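Local coordinates for protein 2-hydroxyisobutyryl-CoA mutase large subunit (Aquincola tertiaricarbonis, PDB 4R3U) that catalyses, together with its cobalamin-binding small subunit, the interconversion of 2-hydroxyisobutyryl-CoA and (S)-3-hydroxybutyryl-CoA, at residues W14-K20 / A63-T69; F300-G304 / C342-T348; L349-M355 / N379-F385. All blocks are in the same frame, centred on the assembly; numbering follows the deposited sequence.

Along the chain the three contacts follow in series. Interaction 1 joins the start of helix 17-32 to the loop that precedes strand 97-102, its centre about 34 Å from that of interaction 2 and 45 Å from that of interaction 3. Interaction 2 pairs neighbouring parallel strands 298-302 and 340-344 of the TIM barrel; interaction 3 packs the loops that leave strands 340-344 and 375-377. These two have centres about 13 Å apart and touch through Asn379, which probably hydrogen-bonds Gln343 and Thr344. Both reach 5'-deoxyadenosine, so barrel strands and their C-terminal loops contribute to one active site, whereas interaction 1 lies away from the annotated sites; like interaction 3, it touches the second large subunit.

Interaction 1. Residues W14-K20 / A63-T69; sequences WLEPQIK and AADIADT
Trp14 bends the chain (phi/psi -107/-28), Leu15 is extended (-89/121), Glu16 takes the N-cap position, and the helix starts at Pro17, a residue suited to a first turn where no backbone donor is needed. The partner, 63-69, coils through helical angles at 63-65 into a type I turn from Ile66 to Thr69. CA atoms match Leu15 with Ala67 (5.8 Å) and Lys20 with Ala64 (5.3 Å). Trp14 (p) lays its indole along the coil: NE1 donates to Thr69 O at 2.9 Å, while CZ2 lies 3.7 Å from Ile66 CG1. Leu15 (t, p) points at the coil, CD2 3.9 Å from Ala67 CB and CD1 4.1 Å from Ala63 CB; small alanines let the backbones come close. Lys20, all trans, stretches past Ala67 so that NZ reaches Asp68 OD1 at 3.5 Å. Trp14 packs on Trp14 of the second large subunit, placing the contact at the dimer interface. A buried apolar seam is thus bounded by an indole hydrogen bond and by a long salt bridge at its exposed margin.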
# COMPACT_ATOMS: atom_id res chain seq x y z
N TRP A 14 -35.08 4.70 6.54
CA TRP A 14 -34.35 5.92 6.88
C TRP A 14 -34.34 6.92 5.75
O TRP A 14 -34.22 8.12 5.99
CB TRP A 14 -32.91 5.57 7.31
CG TRP A 14 -32.16 4.74 6.31
CD1 TRP A 14 -32.19 3.38 6.19
CD2 TRP A 14 -31.30 5.22 5.28
NE1 TRP A 14 -31.40 2.98 5.13
CE2 TRP A 14 -30.83 4.09 4.56
CE3 TRP A 14 -30.89 6.51 4.86
CZ2 TRP A 14 -29.97 4.21 3.46
CZ3 TRP A 14 -30.02 6.61 3.79
CH2 TRP A 14 -29.57 5.48 3.10
N LEU A 15 -34.43 6.41 4.51
CA LEU A 15 -34.43 7.21 3.30
C LEU A 15 -35.86 7.64 2.92
O LEU A 15 -36.73 6.78 2.74
CB LEU A 15 -33.73 6.46 2.13
CG LEU A 15 -33.30 7.31 0.92
CD1 LEU A 15 -32.21 8.33 1.29
CD2 LEU A 15 -32.84 6.43 -0.22
N GLU A 16 -36.09 8.97 2.84
CA GLU A 16 -37.37 9.57 2.47
C GLU A 16 -37.76 9.03 1.08
O GLU A 16 -36.95 9.15 0.15
CB GLU A 16 -37.27 11.09 2.44
CG GLU A 16 -37.11 11.72 3.81
CD GLU A 16 -37.21 13.23 3.82
OE1 GLU A 16 -36.41 13.87 4.54
OE2 GLU A 16 -38.10 13.77 3.13
N PRO A 17 -38.93 8.35 0.94
CA PRO A 17 -39.28 7.77 -0.37
C PRO A 17 -39.37 8.78 -1.53
O PRO A 17 -39.19 8.38 -2.68
CB PRO A 17 -40.60 7.04 -0.11
CG PRO A 17 -40.65 6.87 1.38
CD PRO A 17 -39.98 8.08 1.94
N GLN A 18 -39.60 10.08 -1.23
CA GLN A 18 -39.63 11.14 -2.23
C GLN A 18 -38.21 11.36 -2.81
O GLN A 18 -38.08 11.69 -3.99
CB GLN A 18 -40.20 12.43 -1.63
CG GLN A 18 -40.86 13.33 -2.68
CD GLN A 18 -41.31 14.67 -2.13
OE1 GLN A 18 -42.50 15.01 -2.16
NE2 GLN A 18 -40.36 15.48 -1.66
N ILE A 19 -37.16 11.14 -1.97
CA ILE A 19 -35.75 11.20 -2.34
C ILE A 19 -35.28 9.89 -3.04
O ILE A 19 -34.57 9.98 -4.04
CB ILE A 19 -34.85 11.61 -1.14
CG1 ILE A 19 -35.40 12.87 -0.38
CG2 ILE A 19 -33.37 11.79 -1.55
CD1 ILE A 19 -35.31 14.24 -1.10
N LYS A 20 -35.71 8.69 -2.52
CA LYS A 20 -35.37 7.39 -3.12
C LYS A 20 -35.84 7.32 -4.58
O LYS A 20 -35.13 6.79 -5.43
CB LYS A 20 -35.98 6.21 -2.33
CG LYS A 20 -35.39 4.84 -2.74
CD LYS A 20 -36.08 3.62 -2.10
CE LYS A 20 -35.65 2.34 -2.78
NZ LYS A 20 -36.25 1.13 -2.15
N ALA A 63 -27.60 6.16 -2.42
CA ALA A 63 -28.30 5.90 -1.16
C ALA A 63 -29.49 4.96 -1.36
O ALA A 63 -29.85 4.25 -0.43
CB ALA A 63 -28.76 7.19 -0.54
N ALA A 64 -30.06 4.94 -2.60
CA ALA A 64 -31.20 4.11 -2.99
C ALA A 64 -30.87 2.61 -2.84
O ALA A 64 -31.72 1.82 -2.40
CB ALA A 64 -31.64 4.44 -4.41
N ASP A 65 -29.63 2.24 -3.19
CA ASP A 65 -29.11 0.87 -3.14
C ASP A 65 -29.05 0.30 -1.73
O ASP A 65 -29.04 -0.92 -1.59
CB ASP A 65 -27.72 0.79 -3.80
CG ASP A 65 -27.70 1.23 -5.24
OD1 ASP A 65 -28.47 0.65 -6.05
OD2 ASP A 65 -26.94 2.15 -5.57
N ILE A 66 -28.98 1.16 -0.71
CA ILE A 66 -28.88 0.73 0.69
C ILE A 66 -30.11 1.05 1.55
O ILE A 66 -30.12 0.74 2.74
CB ILE A 66 -27.52 1.14 1.35
CG1 ILE A 66 -27.30 2.68 1.37
CG2 ILE A 66 -26.37 0.41 0.69
CD1 ILE A 66 -26.44 3.14 2.54
N ALA A 67 -31.15 1.65 0.94
CA ALA A 67 -32.41 2.04 1.58
C ALA A 67 -33.12 0.88 2.27
O ALA A 67 -33.79 1.10 3.29
CB ALA A 67 -33.34 2.68 0.55
N ASP A 68 -32.96 -0.35 1.76
CA ASP A 68 -33.58 -1.54 2.34
C ASP A 68 -32.82 -2.10 3.55
O ASP A 68 -33.38 -2.91 4.28
CB ASP A 68 -33.93 -2.58 1.26
CG ASP A 68 -34.91 -2.08 0.18
OD1 ASP A 68 -35.74 -1.18 0.49
OD2 ASP A 68 -34.87 -2.61 -0.95
N THR A 69 -31.58 -1.62 3.80
CA THR A 69 -30.81 -2.00 4.98
C THR A 69 -31.12 -0.95 6.08
O THR A 69 -30.81 0.23 5.89
CB THR A 69 -29.30 -2.05 4.71
OG1 THR A 69 -29.02 -2.98 3.66
CG2 THR A 69 -28.50 -2.43 5.94

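Interaction 2. Residues F300-G304 / C342-T348; sequences FVSQG and CQTAAAT. With 5AD (5'-deoxyadenosine), chain G.
Two parallel strands, 300-302 and 342-344, run side by side with axes 4.6 Å apart at closest approach and a crossing angle of -37°. Phe300 pairs with Cys342, Val301 with Gln343 and Ser302 with Thr344 (CA-CA 5.0, 5.0 and 4.7 Å). The ladder is Gln343 N to Phe300 O (3.2 Å), Ser302 N to Gln343 O (2.9 Å) and Ala345 N to Ser302 O (2.9 Å). This is a right-handed beta-alpha-beta unit of the TIM barrel, helix 306-327 linking the strands.

On the face of Phe300, Ser302, Cys342 and Thr344, Cys342 (chi1 t) sets SG 3.5 Å from Ser302 CB. Phe300 (m) packs on Phe313 and Leu316, its large ring filling the space under helix 306-327, while the small hydroxyl of Ser302 (t) hydrogen-bonds through OG to Gln364 O in helix 357-370. On the other face Val301 (p) puts CG2 3.6 Å from Ala345 CB, and Gln343, extended (t, t), carries NE2 to 2.8 Å from O3' of 5'-deoxyadenosine and to Asn379.

Beyond the strands Gln303, chi1 off-rotamer near -105°, folds back so that OE1 accepts from Gly304 N (3.1 Å) and lies 3.4 Å from Thr348 CG2. Thr348 (p) closes the 3-10 turn, OG1 to Ala345 O at 2.6 Å. Backbone bonds thus carry the pairing, leaving the side-chain amide of Gln343 to serve the ligand pocket.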
# COMPACT_ATOMS: atom_id res chain seq x y z
N PHE A 300 -9.31 -14.77 9.92
CA PHE A 300 -9.66 -14.56 8.51
C PHE A 300 -8.49 -14.01 7.68
O PHE A 300 -7.56 -13.43 8.22
CB PHE A 300 -10.90 -13.65 8.38
CG PHE A 300 -12.13 -14.27 9.00
CD1 PHE A 300 -12.73 -15.40 8.43
CD2 PHE A 300 -12.67 -13.75 10.18
CE1 PHE A 300 -13.84 -15.99 9.03
CE2 PHE A 300 -13.80 -14.34 10.76
CZ PHE A 300 -14.37 -15.46 10.19
N VAL A 301 -8.56 -14.20 6.38
CA VAL A 301 -7.58 -13.65 5.44
C VAL A 301 -8.04 -12.22 5.07
O VAL A 301 -9.23 -11.89 5.20
CB VAL A 301 -7.46 -14.55 4.14
CG1 VAL A 301 -8.73 -14.48 3.28
CG2 VAL A 301 -6.24 -14.20 3.32
N SER A 302 -7.11 -11.41 4.57
CA SER A 302 -7.40 -10.13 3.96
C SER A 302 -6.89 -10.35 2.54
O SER A 302 -5.67 -10.36 2.29
CB SER A 302 -6.65 -8.99 4.62
OG SER A 302 -6.99 -7.81 3.92
N GLN A 303 -7.83 -10.68 1.65
CA GLN A 303 -7.55 -10.97 0.25
C GLN A 303 -7.41 -9.70 -0.57
O GLN A 303 -7.48 -8.58 -0.01
CB GLN A 303 -8.56 -11.96 -0.37
CG GLN A 303 -8.02 -13.36 -0.57
CD GLN A 303 -7.28 -13.59 -1.89
OE1 GLN A 303 -7.32 -12.81 -2.86
NE2 GLN A 303 -6.61 -14.72 -1.96
N GLY A 304 -7.17 -9.92 -1.88
CA GLY A 304 -6.88 -8.91 -2.86
C GLY A 304 -7.97 -7.96 -3.22
O GLY A 304 -7.64 -6.87 -3.68
N CYS A 342 -6.15 -11.46 11.69
CA CYS A 342 -6.15 -11.40 10.24
C CYS A 342 -4.73 -11.63 9.72
O CYS A 342 -3.76 -11.21 10.34
CB CYS A 342 -6.72 -10.06 9.77
SG CYS A 342 -7.01 -9.94 7.98
N GLN A 343 -4.62 -12.30 8.58
CA GLN A 343 -3.35 -12.48 7.89
C GLN A 343 -3.64 -12.09 6.47
O GLN A 343 -4.72 -12.41 5.96
CB GLN A 343 -2.84 -13.93 7.99
CG GLN A 343 -1.43 -14.12 7.39
CD GLN A 343 -0.87 -15.51 7.60
OE1 GLN A 343 -1.35 -16.31 8.40
NE2 GLN A 343 0.19 -15.82 6.90
N THR A 344 -2.70 -11.38 5.84
CA THR A 344 -2.81 -10.95 4.46
C THR A 344 -2.72 -12.20 3.57
O THR A 344 -2.13 -13.21 4.00
CB THR A 344 -1.82 -9.80 4.17
OG1 THR A 344 -0.48 -10.26 4.32
CG2 THR A 344 -2.06 -8.58 5.06
N ALA A 345 -3.37 -12.17 2.37
CA ALA A 345 -3.37 -13.32 1.47
C ALA A 345 -2.02 -13.66 0.84
O ALA A 345 -1.57 -13.02 -0.12
CB ALA A 345 -4.42 -13.15 0.39
N ALA A 346 -1.41 -14.72 1.36
CA ALA A 346 -0.15 -15.28 0.90
C ALA A 346 -0.32 -15.82 -0.57
O ALA A 346 0.61 -15.68 -1.39
CB ALA A 346 0.21 -16.39 1.83
N ALA A 347 -1.52 -16.36 -0.92
CA ALA A 347 -1.80 -16.88 -2.25
C ALA A 347 -1.75 -15.79 -3.39
O ALA A 347 -1.63 -16.16 -4.58
CB ALA A 347 -3.12 -17.64 -2.27
N THR A 348 -1.82 -14.48 -3.03
CA THR A 348 -1.75 -13.38 -4.00
C THR A 348 -0.30 -12.97 -4.34
O THR A 348 -0.07 -12.23 -5.32
CB THR A 348 -2.48 -12.16 -3.50
OG1 THR A 348 -1.82 -11.68 -2.35
CG2 THR A 348 -3.94 -12.39 -3.24
N1 5AD G . 7.81 -18.25 9.93
C2 5AD G . 7.03 -17.20 9.44
N3 5AD G . 5.92 -17.50 8.61
C4 5AD G . 5.58 -18.79 8.40
N9 5AD G . 4.61 -19.36 7.68
C8 5AD G . 4.68 -20.68 7.89
N7 5AD G . 5.73 -20.95 8.64
C5 5AD G . 6.28 -19.78 8.98
C6 5AD G . 7.36 -19.50 9.74
N6 5AD G . 8.01 -20.55 10.21
C1' 5AD G . 3.41 -18.78 7.06
C2' 5AD G . 3.64 -17.93 5.86
C3' 5AD G . 2.38 -18.19 5.05
C4' 5AD G . 1.56 -19.20 5.85
C5' 5AD G . 0.99 -20.26 4.92
O4' 5AD G . 2.54 -19.84 6.62
O2' 5AD G . 3.65 -16.55 6.26
O3' 5AD G . 1.67 -16.95 4.87

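Interaction 3. Residues L349-M355 / N379-F385; sequences LTKPQYM and NGYDEAF. With 5AD (5'-deoxyadenosine), chain G.
Neither segment has regular structure. Residues 349-350 are extended and lead into a type II turn from Lys351 to Tyr354, with Gln353 at positive phi; 379-380 are extended before a type I turn from Gly380 to Glu383. CA atoms approach at Lys351-Ala384 (5.0 Å) and Met355-Tyr381 (5.7 Å). No direct hydrogen bond crosses; water 1 instead links Thr350 O (2.9 Å), Tyr381 O (2.7 Å) and Ala384 N (2.8 Å). The small Ala384 fits with CB 3.4 Å from Lys351 N, and Leu349 (m, t) sets CD1 3.5 Å from Glu383 CB. Tyr354 (p), Tyr381 (p) and Phe385 (m) form an aromatic cluster. Met355 (m, m, m) brings SD 3.5 Å from the Tyr381 centroid (Met-aromatic), and Lys351 CG lies 3.9 Å from the Phe385 centroid (CH-pi). The turn at Glu383 lines the cofactor pocket: OE2 accepts from O2' of 5'-deoxyadenosine (3.1 Å), while Glu383 O hydrogen-bonds cobalamin. The loops follow barrel strands 340-344 and 375-377, Leu349 against helix 357-370 and Tyr381 between it and helix 390-405.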
# COMPACT_ATOMS: atom_id res chain seq x y z
N LEU A 349 0.65 -13.38 -3.51
CA LEU A 349 2.06 -13.03 -3.61
C LEU A 349 2.81 -13.90 -4.60
O LEU A 349 2.46 -15.07 -4.78
CB LEU A 349 2.71 -13.00 -2.21
CG LEU A 349 1.98 -12.20 -1.09
CD1 LEU A 349 2.82 -12.12 0.15
CD2 LEU A 349 1.70 -10.78 -1.51
N THR A 350 3.82 -13.32 -5.25
CA THR A 350 4.58 -13.96 -6.33
C THR A 350 6.07 -14.20 -6.09
O THR A 350 6.69 -13.49 -5.31
CB THR A 350 4.39 -13.19 -7.67
OG1 THR A 350 4.98 -11.91 -7.54
CG2 THR A 350 2.93 -13.02 -8.07
N LYS A 351 6.62 -15.21 -6.79
CA LYS A 351 8.04 -15.53 -6.87
C LYS A 351 8.63 -14.52 -7.90
O LYS A 351 9.52 -13.76 -7.50
CB LYS A 351 8.29 -17.01 -7.29
CG LYS A 351 9.76 -17.47 -7.16
CD LYS A 351 9.91 -18.96 -7.42
CE LYS A 351 11.35 -19.45 -7.35
NZ LYS A 351 11.83 -19.72 -5.96
N PRO A 352 8.11 -14.36 -9.14
CA PRO A 352 8.67 -13.30 -10.01
C PRO A 352 8.38 -11.91 -9.43
O PRO A 352 7.31 -11.70 -8.82
CB PRO A 352 7.94 -13.50 -11.34
CG PRO A 352 6.72 -14.22 -11.02
CD PRO A 352 7.02 -15.08 -9.84
N GLN A 353 9.35 -10.98 -9.57
CA GLN A 353 9.21 -9.59 -9.12
C GLN A 353 8.74 -9.50 -7.66
O GLN A 353 7.92 -8.63 -7.32
CB GLN A 353 8.27 -8.81 -10.06
CG GLN A 353 8.72 -8.80 -11.51
CD GLN A 353 7.88 -7.86 -12.31
OE1 GLN A 353 7.28 -8.24 -13.32
NE2 GLN A 353 7.91 -6.59 -11.90
N TYR A 354 9.27 -10.40 -6.80
CA TYR A 354 8.90 -10.52 -5.39
C TYR A 354 8.75 -9.22 -4.60
O TYR A 354 7.86 -9.19 -3.75
CB TYR A 354 9.73 -11.59 -4.63
CG TYR A 354 11.14 -11.14 -4.31
CD1 TYR A 354 12.17 -11.32 -5.22
CD2 TYR A 354 11.45 -10.51 -3.10
CE1 TYR A 354 13.45 -10.82 -4.98
CE2 TYR A 354 12.73 -10.02 -2.83
CZ TYR A 354 13.73 -10.18 -3.78
OH TYR A 354 15.01 -9.75 -3.54
N MET A 355 9.58 -8.16 -4.84
CA MET A 355 9.45 -6.90 -4.05
C MET A 355 8.12 -6.19 -4.22
O MET A 355 7.71 -5.42 -3.37
CB MET A 355 10.61 -5.92 -4.22
CG MET A 355 11.84 -6.24 -3.40
SD MET A 355 11.68 -6.58 -1.63
CE MET A 355 11.32 -4.96 -0.95
N ASN A 379 2.38 -10.54 5.52
CA ASN A 379 3.33 -11.48 4.96
C ASN A 379 4.61 -10.79 4.52
O ASN A 379 4.61 -9.57 4.36
CB ASN A 379 2.72 -12.28 3.80
CG ASN A 379 1.50 -13.04 4.18
OD1 ASN A 379 1.39 -13.57 5.29
ND2 ASN A 379 0.53 -13.07 3.28
N GLY A 380 5.69 -11.58 4.38
CA GLY A 380 6.99 -11.12 3.90
C GLY A 380 6.98 -11.12 2.38
O GLY A 380 6.22 -11.89 1.76
N TYR A 381 7.85 -10.27 1.75
CA TYR A 381 7.98 -10.18 0.31
C TYR A 381 8.53 -11.48 -0.28
O TYR A 381 8.34 -11.74 -1.48
CB TYR A 381 8.80 -8.94 -0.13
CG TYR A 381 10.11 -8.79 0.61
CD1 TYR A 381 11.17 -9.69 0.42
CD2 TYR A 381 10.34 -7.70 1.45
CE1 TYR A 381 12.39 -9.53 1.08
CE2 TYR A 381 11.56 -7.54 2.12
CZ TYR A 381 12.58 -8.45 1.92
OH TYR A 381 13.79 -8.26 2.58
N ASP A 382 9.15 -12.32 0.57
CA ASP A 382 9.74 -13.61 0.23
C ASP A 382 8.77 -14.82 0.40
O ASP A 382 9.20 -15.98 0.39
CB ASP A 382 11.06 -13.82 1.01
CG ASP A 382 11.08 -13.73 2.54
OD1 ASP A 382 10.00 -13.51 3.15
OD2 ASP A 382 12.17 -13.88 3.13
N GLU A 383 7.45 -14.54 0.49
CA GLU A 383 6.40 -15.54 0.68
C GLU A 383 6.46 -16.74 -0.27
O GLU A 383 6.31 -17.87 0.18
CB GLU A 383 5.02 -14.86 0.65
CG GLU A 383 3.84 -15.78 0.95
CD GLU A 383 3.71 -16.39 2.33
OE1 GLU A 383 3.14 -17.50 2.39
OE2 GLU A 383 4.10 -15.76 3.33
N ALA A 384 6.68 -16.51 -1.57
CA ALA A 384 6.68 -17.60 -2.54
C ALA A 384 7.99 -18.42 -2.61
O ALA A 384 8.04 -19.43 -3.30
CB ALA A 384 6.28 -17.07 -3.91
N PHE A 385 9.00 -18.02 -1.83
CA PHE A 385 10.29 -18.71 -1.78
C PHE A 385 10.46 -19.61 -0.55
O PHE A 385 10.72 -20.80 -0.69
CB PHE A 385 11.43 -17.72 -1.80
CG PHE A 385 11.56 -16.89 -3.04
CD1 PHE A 385 10.74 -15.79 -3.25
CD2 PHE A 385 12.61 -17.12 -3.94
CE1 PHE A 385 10.89 -15.00 -4.38
CE2 PHE A 385 12.76 -16.33 -5.07
CZ PHE A 385 11.91 -15.26 -5.28
N1 5AD G . 7.81 -18.25 9.93
C2 5AD G . 7.03 -17.20 9.44
N3 5AD G . 5.92 -17.50 8.61
C4 5AD G . 5.58 -18.79 8.40
N9 5AD G . 4.61 -19.36 7.68
C8 5AD G . 4.68 -20.68 7.89
N7 5AD G . 5.73 -20.95 8.64
C5 5AD G . 6.28 -19.78 8.98
C6 5AD G . 7.36 -19.50 9.74
N6 5AD G . 8.01 -20.55 10.21
C1' 5AD G . 3.41 -18.78 7.06
C2' 5AD G . 3.64 -17.93 5.86
C3' 5AD G . 2.38 -18.19 5.05
C4' 5AD G . 1.56 -19.20 5.85
C5' 5AD G . 0.99 -20.26 4.92
O4' 5AD G . 2.54 -19.84 6.62
O2' 5AD G . 3.65 -16.55 6.26
O3' 5AD G . 1.67 -16.95 4.87
O HOH W 1 7.57 -14.09 -2.59
O HOH W 2 10.11 -20.92 -4.28